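Local coordinates for protein NANS (YJHS), A 9-O-acetyl N-acetylneuraminic acid esterase (PDB 3PT5) that probably hydrolyses the 9-O-acetyl group of 9-O-acetyl-N-acetylneuraminic acid, a host sialic acid, as an esterase of the SGNH hydrolase family, at residues 141-144 and 150-153; 155-158 and 162-165; 285-288 and 293-296. All blocks are in the same frame, centred on the assembly; numbering follows the deposited sequence.

Interaction 1 (141-144 and 150-153)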
loop_
_atom_site.group_PDB
_atom_site.type_symbol
_atom_site.label_atom_id
_atom_site.label_comp_id
_atom_site.label_asym_id
_atom_site.label_seq_id
_atom_site.Cartn_x
_atom_site.Cartn_y
_atom_site.Cartn_z
ATOM N N GLU A 141 17.940 -9.599 2.540
ATOM C CA GLU A 141 17.219 -9.601 3.831
ATOM C C GLU A 141 17.108 -8.219 4.444
ATOM O O GLU A 141 16.078 -7.872 5.026
ATOM C CB GLU A 141 17.930 -10.464 4.890
ATOM C CG GLU A 141 17.703 -11.945 4.839
ATOM C CD GLU A 141 16.347 -12.386 5.355
ATOM O OE1 GLU A 141 16.077 -12.293 6.587
ATOM O OE2 GLU A 141 15.563 -12.883 4.516
ATOM N N GLY A 142 18.190 -7.451 4.356
ATOM C CA GLY A 142 18.318 -6.227 5.144
ATOM C C GLY A 142 18.359 -6.539 6.636
ATOM O O GLY A 142 18.630 -7.663 7.039
ATOM N N THR A 143 18.082 -5.539 7.456
ATOM C CA THR A 143 18.087 -5.703 8.908
ATOM C C THR A 143 16.845 -5.042 9.486
ATOM O O THR A 143 16.150 -4.296 8.787
ATOM C CB THR A 143 19.370 -5.095 9.552
ATOM O OG1 THR A 143 19.516 -3.722 9.153
ATOM C CG2 THR A 143 20.595 -5.863 9.091
ATOM N N TYR A 144 16.559 -5.334 10.754
ATOM C CA TYR A 144 15.465 -4.682 11.457
ATOM C C TYR A 144 16.023 -3.924 12.655
ATOM O O TYR A 144 16.779 -4.493 13.426
ATOM C CB TYR A 144 14.403 -5.689 11.914
ATOM C CG TYR A 144 13.213 -4.991 12.546
ATOM C CD1 TYR A 144 12.274 -4.326 11.750
ATOM C CD2 TYR A 144 13.036 -4.980 13.924
ATOM C CE1 TYR A 144 11.198 -3.654 12.318
ATOM C CE2 TYR A 144 11.950 -4.315 14.504
ATOM C CZ TYR A 144 11.041 -3.657 13.692
ATOM O OH TYR A 144 9.966 -3.004 14.253
ATOM N N ALA A 150 12.342 -1.616 9.476
ATOM C CA ALA A 150 13.145 -2.310 8.446
ATOM C C ALA A 150 14.125 -1.368 7.741
ATOM O O ALA A 150 13.791 -0.216 7.483
ATOM C CB ALA A 150 12.231 -2.985 7.428
ATOM N N SER A 151 15.337 -1.873 7.448
ATOM C CA SER A 151 16.374 -1.097 6.774
ATOM C C SER A 151 15.940 -0.790 5.348
ATOM O O SER A 151 15.115 -1.513 4.788
ATOM C CB SER A 151 17.711 -1.863 6.756
ATOM O OG SER A 151 17.620 -3.142 6.115
ATOM N N HIS A 152 16.534 0.250 4.759
ATOM C CA HIS A 152 16.267 0.639 3.363
ATOM C C HIS A 152 16.403 -0.527 2.388
ATOM O O HIS A 152 15.708 -0.559 1.364
ATOM C CB HIS A 152 17.225 1.747 2.890
ATOM C CG HIS A 152 17.224 2.975 3.745
ATOM N ND1 HIS A 152 18.376 3.686 4.021
ATOM C CD2 HIS A 152 16.219 3.625 4.382
ATOM C CE1 HIS A 152 18.079 4.720 4.790
ATOM N NE2 HIS A 152 16.777 4.706 5.024
ATOM N N ASP A 153 17.305 -1.462 2.699
ATOM C CA ASP A 153 17.599 -2.607 1.844
ATOM C C ASP A 153 16.888 -3.928 2.219
ATOM O O ASP A 153 17.255 -4.993 1.732
ATOM C CB ASP A 153 19.119 -2.815 1.724
ATOM C CG ASP A 153 19.775 -3.238 3.034
ATOM O OD1 ASP A 153 19.354 -2.770 4.116
ATOM O OD2 ASP A 153 20.728 -4.035 2.980
HETATM O O HOH W 1 20.848 -3.108 6.760
#
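At the mouth of a small antiparallel beta hairpin, strands 144-145 and 149-150, Thr143 and Ser151 join the two segments through backbone and hydroxyl together. Ser151 N donates to Thr143 O at 2.9 Å. In the other direction Thr143 N does not reach a carbonyl but the hydroxyl, giving a nearly straight bond of 2.8 Å to Ser151 OG (170° at the hydrogen). The hydroxyl can take this place because chi1 of Ser151 is 58°, which sets OG between its own backbone N and carbonyl carbon. Having accepted from Thr143, it donates to Asp153 OD1 at 2.7 Å, meeting that oxygen from above the carboxylate plane. One water bridges the side chains of Thr143 and Asp153, lying 2.8 Å from Thr143 OG1 and donating to Asp153 OD1.

Further into the hairpin, Tyr144 and Ala150 form a non-hydrogen-bonded pair of the two-stranded sheet, with both side chains on the same face. The Tyr144 ring brings CD1 to 3.5 Å from Ala150 N, while its hydroxyl is hydrogen-bonded to Ser169 and Ala150 N is bonded to Asp166, both on helix 162-176. Gly142, at positive phi (64°), passes close to the serine hydroxyl, its CA 3.3 Å from Ser151 OG. Beyond it, the hydrogen bond of Asp153 O to Ser140 OG continues the link at the protein surface.

Interaction 2 (155-158 and 162-165)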
loop_
_atom_site.group_PDB
_atom_site.type_symbol
_atom_site.label_atom_id
_atom_site.label_comp_id
_atom_site.label_asym_id
_atom_site.label_seq_id
_atom_site.Cartn_x
_atom_site.Cartn_y
_atom_site.Cartn_z
ATOM N N CYS A 155 14.334 -6.376 1.429
ATOM C CA CYS A 155 13.576 -6.636 0.196
ATOM C C CYS A 155 13.051 -8.042 0.148
ATOM O O CYS A 155 12.532 -8.470 -0.855
ATOM C CB CYS A 155 14.475 -6.439 -1.026
ATOM S SG CYS A 155 15.102 -4.783 -1.240
ATOM N N ARG A 156 13.204 -8.783 1.239
ATOM C CA ARG A 156 12.763 -10.166 1.278
ATOM C C ARG A 156 11.567 -10.346 2.209
ATOM O O ARG A 156 11.672 -10.100 3.403
ATOM C CB ARG A 156 13.928 -11.095 1.677
ATOM C CG ARG A 156 13.564 -12.579 1.659
ATOM C CD ARG A 156 13.478 -13.081 0.240
ATOM N NE ARG A 156 14.794 -13.126 -0.388
ATOM C CZ ARG A 156 15.337 -14.228 -0.890
ATOM N NH1 ARG A 156 14.651 -15.368 -0.911
ATOM N NH2 ARG A 156 16.555 -14.164 -1.434
ATOM N N TRP A 157 10.430 -10.770 1.660
ATOM C CA TRP A 157 9.296 -11.170 2.479
ATOM C C TRP A 157 9.491 -12.626 2.891
ATOM O O TRP A 157 10.225 -13.374 2.240
ATOM C CB TRP A 157 7.973 -11.015 1.707
ATOM C CG TRP A 157 7.562 -9.580 1.516
ATOM C CD1 TRP A 157 7.643 -8.845 0.355
ATOM C CD2 TRP A 157 7.015 -8.706 2.501
ATOM N NE1 TRP A 157 7.193 -7.571 0.567
ATOM C CE2 TRP A 157 6.808 -7.451 1.881
ATOM C CE3 TRP A 157 6.665 -8.859 3.845
ATOM C CZ2 TRP A 157 6.265 -6.341 2.572
ATOM C CZ3 TRP A 157 6.135 -7.760 4.531
ATOM C CH2 TRP A 157 5.939 -6.516 3.884
ATOM N N GLY A 158 8.843 -13.019 3.985
ATOM C CA GLY A 158 8.899 -14.396 4.482
ATOM C C GLY A 158 8.851 -14.354 5.995
ATOM O O GLY A 158 9.195 -13.352 6.598
ATOM N N PRO A 162 13.215 -9.055 8.149
ATOM C CA PRO A 162 12.972 -7.677 8.557
ATOM C C PRO A 162 11.656 -7.090 8.078
ATOM O O PRO A 162 11.007 -6.384 8.846
ATOM C CB PRO A 162 14.151 -6.919 7.958
ATOM C CG PRO A 162 15.264 -7.929 8.109
ATOM C CD PRO A 162 14.658 -9.283 7.890
ATOM N N LEU A 163 11.265 -7.362 6.837
ATOM C CA LEU A 163 9.982 -6.858 6.343
ATOM C C LEU A 163 8.809 -7.446 7.104
ATOM O O LEU A 163 7.858 -6.731 7.410
ATOM C CB LEU A 163 9.820 -7.087 4.841
ATOM C CG LEU A 163 10.653 -6.210 3.899
ATOM C CD1 LEU A 163 10.337 -6.593 2.469
ATOM C CD2 LEU A 163 10.391 -4.707 4.122
ATOM N N TYR A 164 8.878 -8.739 7.440
ATOM C CA TYR A 164 7.830 -9.357 8.239
ATOM C C TYR A 164 7.757 -8.737 9.639
ATOM O O TYR A 164 6.678 -8.440 10.138
ATOM C CB TYR A 164 7.999 -10.879 8.340
ATOM C CG TYR A 164 7.010 -11.485 9.304
ATOM C CD1 TYR A 164 5.722 -11.812 8.884
ATOM C CD2 TYR A 164 7.344 -11.675 10.658
ATOM C CE1 TYR A 164 4.781 -12.350 9.765
ATOM C CE2 TYR A 164 6.404 -12.207 11.552
ATOM C CZ TYR A 164 5.131 -12.536 11.097
ATOM O OH TYR A 164 4.179 -13.047 11.960
ATOM N N GLN A 165 8.918 -8.535 10.254
ATOM C CA GLN A 165 9.026 -7.957 11.593
ATOM C C GLN A 165 8.436 -6.571 11.645
ATOM O O GLN A 165 7.810 -6.200 12.625
ATOM C CB GLN A 165 10.487 -7.861 11.994
ATOM C CG GLN A 165 11.117 -9.195 12.298
ATOM C CD GLN A 165 12.579 -9.031 12.675
ATOM O OE1 GLN A 165 12.907 -8.389 13.685
ATOM N NE2 GLN A 165 13.470 -9.577 11.846
HETATM O O HOH W 2 13.322 -8.231 4.675
#
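Trp157 lays one face of its indole over Leu163, the second residue of helix 162-176, where the loop after strand 149-150 turns into that helix of the SGNH hydrolase domain. Two carbons of the leucine share the ring system. Leu163 CB sits over the six-membered ring in a CH-pi contact, 3.8 Å from its centroid and only 13° off the normal. Leu163 CD1 lies further along the same face, near the five-membered ring, and comes within 3.7 Å of Trp157 CE2. The leucine reaches both positions because chi1 of -73° puts CG beside its backbone N and chi2 is fully extended, stretching the branch ending in CD1 along the indole; the two side chains as a whole cross at about a right angle. The same methyl also touches the backbone preceding the tryptophan, 3.8 Å from Arg156 N.

The indole is fixed from other directions as well: NE1 is hydrogen-bonded to Ser134, Trp188 of strand 182-189 meets it edge-to-face, and Met210 of helix 203-218 packs on it. Next along the helix, Tyr164 CB approaches Gly158 O to 3.3 Å, while its hydroxyl reaches Asp217. Gly158 has a positive phi (146°) suited to glycine.

No direct hydrogen bond joins the two segments; a water bridges them, donating to Arg156 O at 2.8 Å and accepting from Leu163 N, an amide in the first turn of the helix, at 3.1 Å.

Interaction 3 (285-288 and 293-296)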
loop_
_atom_site.group_PDB
_atom_site.type_symbol
_atom_site.label_atom_id
_atom_site.label_comp_id
_atom_site.label_asym_id
_atom_site.label_seq_id
_atom_site.Cartn_x
_atom_site.Cartn_y
_atom_site.Cartn_z
ATOM N N ASP A 285 -2.410 7.294 -19.155
ATOM C CA ASP A 285 -2.524 8.234 -18.045
ATOM C C ASP A 285 -2.681 9.658 -18.596
ATOM O O ASP A 285 -1.786 10.505 -18.440
ATOM C CB ASP A 285 -1.290 8.094 -17.148
ATOM C CG ASP A 285 -1.373 8.918 -15.877
ATOM O OD1 ASP A 285 -2.483 9.191 -15.343
ATOM O OD2 ASP A 285 -0.275 9.313 -15.444
ATOM N N PRO A 286 -3.822 9.933 -19.227
ATOM C CA PRO A 286 -3.970 11.268 -19.834
ATOM C C PRO A 286 -4.066 12.388 -18.788
ATOM O O PRO A 286 -4.517 12.156 -17.668
ATOM C CB PRO A 286 -5.288 11.156 -20.598
ATOM C CG PRO A 286 -6.023 10.034 -19.951
ATOM C CD PRO A 286 -4.988 9.067 -19.484
ATOM N N ASP A 287 -3.660 13.590 -19.191
ATOM C CA ASP A 287 -3.845 14.805 -18.414
ATOM C C ASP A 287 -5.309 15.168 -18.247
ATOM O O ASP A 287 -6.171 14.778 -19.061
ATOM C CB ASP A 287 -3.218 15.989 -19.149
ATOM C CG ASP A 287 -1.767 15.785 -19.458
ATOM O OD1 ASP A 287 -1.072 14.975 -18.774
ATOM O OD2 ASP A 287 -1.297 16.465 -20.382
ATOM N N ASP A 288 -5.579 15.942 -17.199
ATOM C CA ASP A 288 -6.842 16.691 -17.097
ATOM C C ASP A 288 -6.496 18.148 -16.799
ATOM O O ASP A 288 -6.237 18.492 -15.651
ATOM C CB ASP A 288 -7.732 16.120 -15.985
ATOM C CG ASP A 288 -9.113 16.814 -15.920
ATOM O OD1 ASP A 288 -9.276 17.883 -16.561
ATOM O OD2 ASP A 288 -10.030 16.279 -15.258
ATOM N N TYR A 293 -4.104 18.328 -13.472
ATOM C CA TYR A 293 -3.467 16.991 -13.484
ATOM C C TYR A 293 -2.642 16.796 -14.755
ATOM O O TYR A 293 -3.187 16.747 -15.850
ATOM C CB TYR A 293 -4.499 15.882 -13.373
ATOM C CG TYR A 293 -3.843 14.517 -13.312
ATOM C CD1 TYR A 293 -3.030 14.172 -12.239
ATOM C CD2 TYR A 293 -4.028 13.597 -14.320
ATOM C CE1 TYR A 293 -2.423 12.916 -12.187
ATOM C CE2 TYR A 293 -3.457 12.356 -14.293
ATOM C CZ TYR A 293 -2.641 12.004 -13.210
ATOM O OH TYR A 293 -2.031 10.745 -13.200
ATOM N N TYR A 294 -1.334 16.642 -14.586
ATOM C CA TYR A 294 -0.407 16.265 -15.647
ATOM C C TYR A 294 0.100 14.858 -15.307
ATOM O O TYR A 294 0.544 14.602 -14.180
ATOM C CB TYR A 294 0.737 17.297 -15.770
ATOM C CG TYR A 294 0.230 18.668 -16.175
ATOM C CD1 TYR A 294 -0.068 18.962 -17.517
ATOM C CD2 TYR A 294 0.023 19.659 -15.223
ATOM C CE1 TYR A 294 -0.556 20.202 -17.896
ATOM C CE2 TYR A 294 -0.476 20.931 -15.608
ATOM C CZ TYR A 294 -0.760 21.181 -16.933
ATOM O OH TYR A 294 -1.262 22.452 -17.265
ATOM N N GLY A 295 -0.086 13.953 -16.257
ATOM C CA GLY A 295 0.165 12.526 -16.058
ATOM C C GLY A 295 1.610 12.176 -16.302
ATOM O O GLY A 295 2.477 13.038 -16.424
ATOM N N SER A 296 1.839 10.881 -16.398
ATOM C CA SER A 296 3.195 10.321 -16.459
ATOM C C SER A 296 3.978 10.626 -17.726
ATOM O O SER A 296 5.205 10.449 -17.751
ATOM C CB SER A 296 3.099 8.818 -16.280
ATOM O OG SER A 296 2.405 8.273 -17.396
#
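Asp285 reaches across to Tyr293 and Ser296 with every atom of its side chain. Its CB lies 3.7 Å from Ser296 OG, a hydroxyl hydrogen-bonded to Asn280 O, and chi1 of -174° turns CG away from the backbone N, toward the facing segment. There the carboxylate divides its work. OD1 accepts from Tyr293 OH at 2.7 Å through its syn lone pair, and lies in the plane of the ring at its edge, although the carboxylate and ring planes are 59° apart. OD2 takes the amide of Ser296 at 2.8 Å, from above the carboxylate plane.

A second aspartate grips the same strip: Asp287 OD1 receives Gly295 N at 2.9 Å, nearly along the C-O axis. Further on, Asp288 and Tyr293 form a single antiparallel hydrogen-bonded bridge, Asp288 N to Tyr293 O at 2.9 Å and Tyr293 N to Asp288 O at 3.1 Å. Gly295 CA lies 3.3 Å from Asp285 OD2.

This isolated bridge belongs to the long irregular connection between strand 265-268, at an edge of the central sheet, and helix 315-335; Ala316 and Arg319 of that helix lie against Asp285 and Tyr293 respectively.

In the fold
Along the chain the three contacts follow in series. Interactions 1 and 2 are neighbours, with centres 8 Å apart, in the connection from strand 122-130 through the small hairpin to helix 162-176. They touch directly: Pro162, at the start of that helix, packs against Glu141 and Thr143, and Glu141 against Arg156, so hairpin and helix start form one continuous patch. Interaction 3 lies about 34 Å from both, centre to centre, on the opposite side of the chain's centre from interaction 2, in the loop between edge strand 265-268 and helix 315-335. The contacts thus lie in two separate connections of this SGNH hydrolase, which is built around the central mixed sheet.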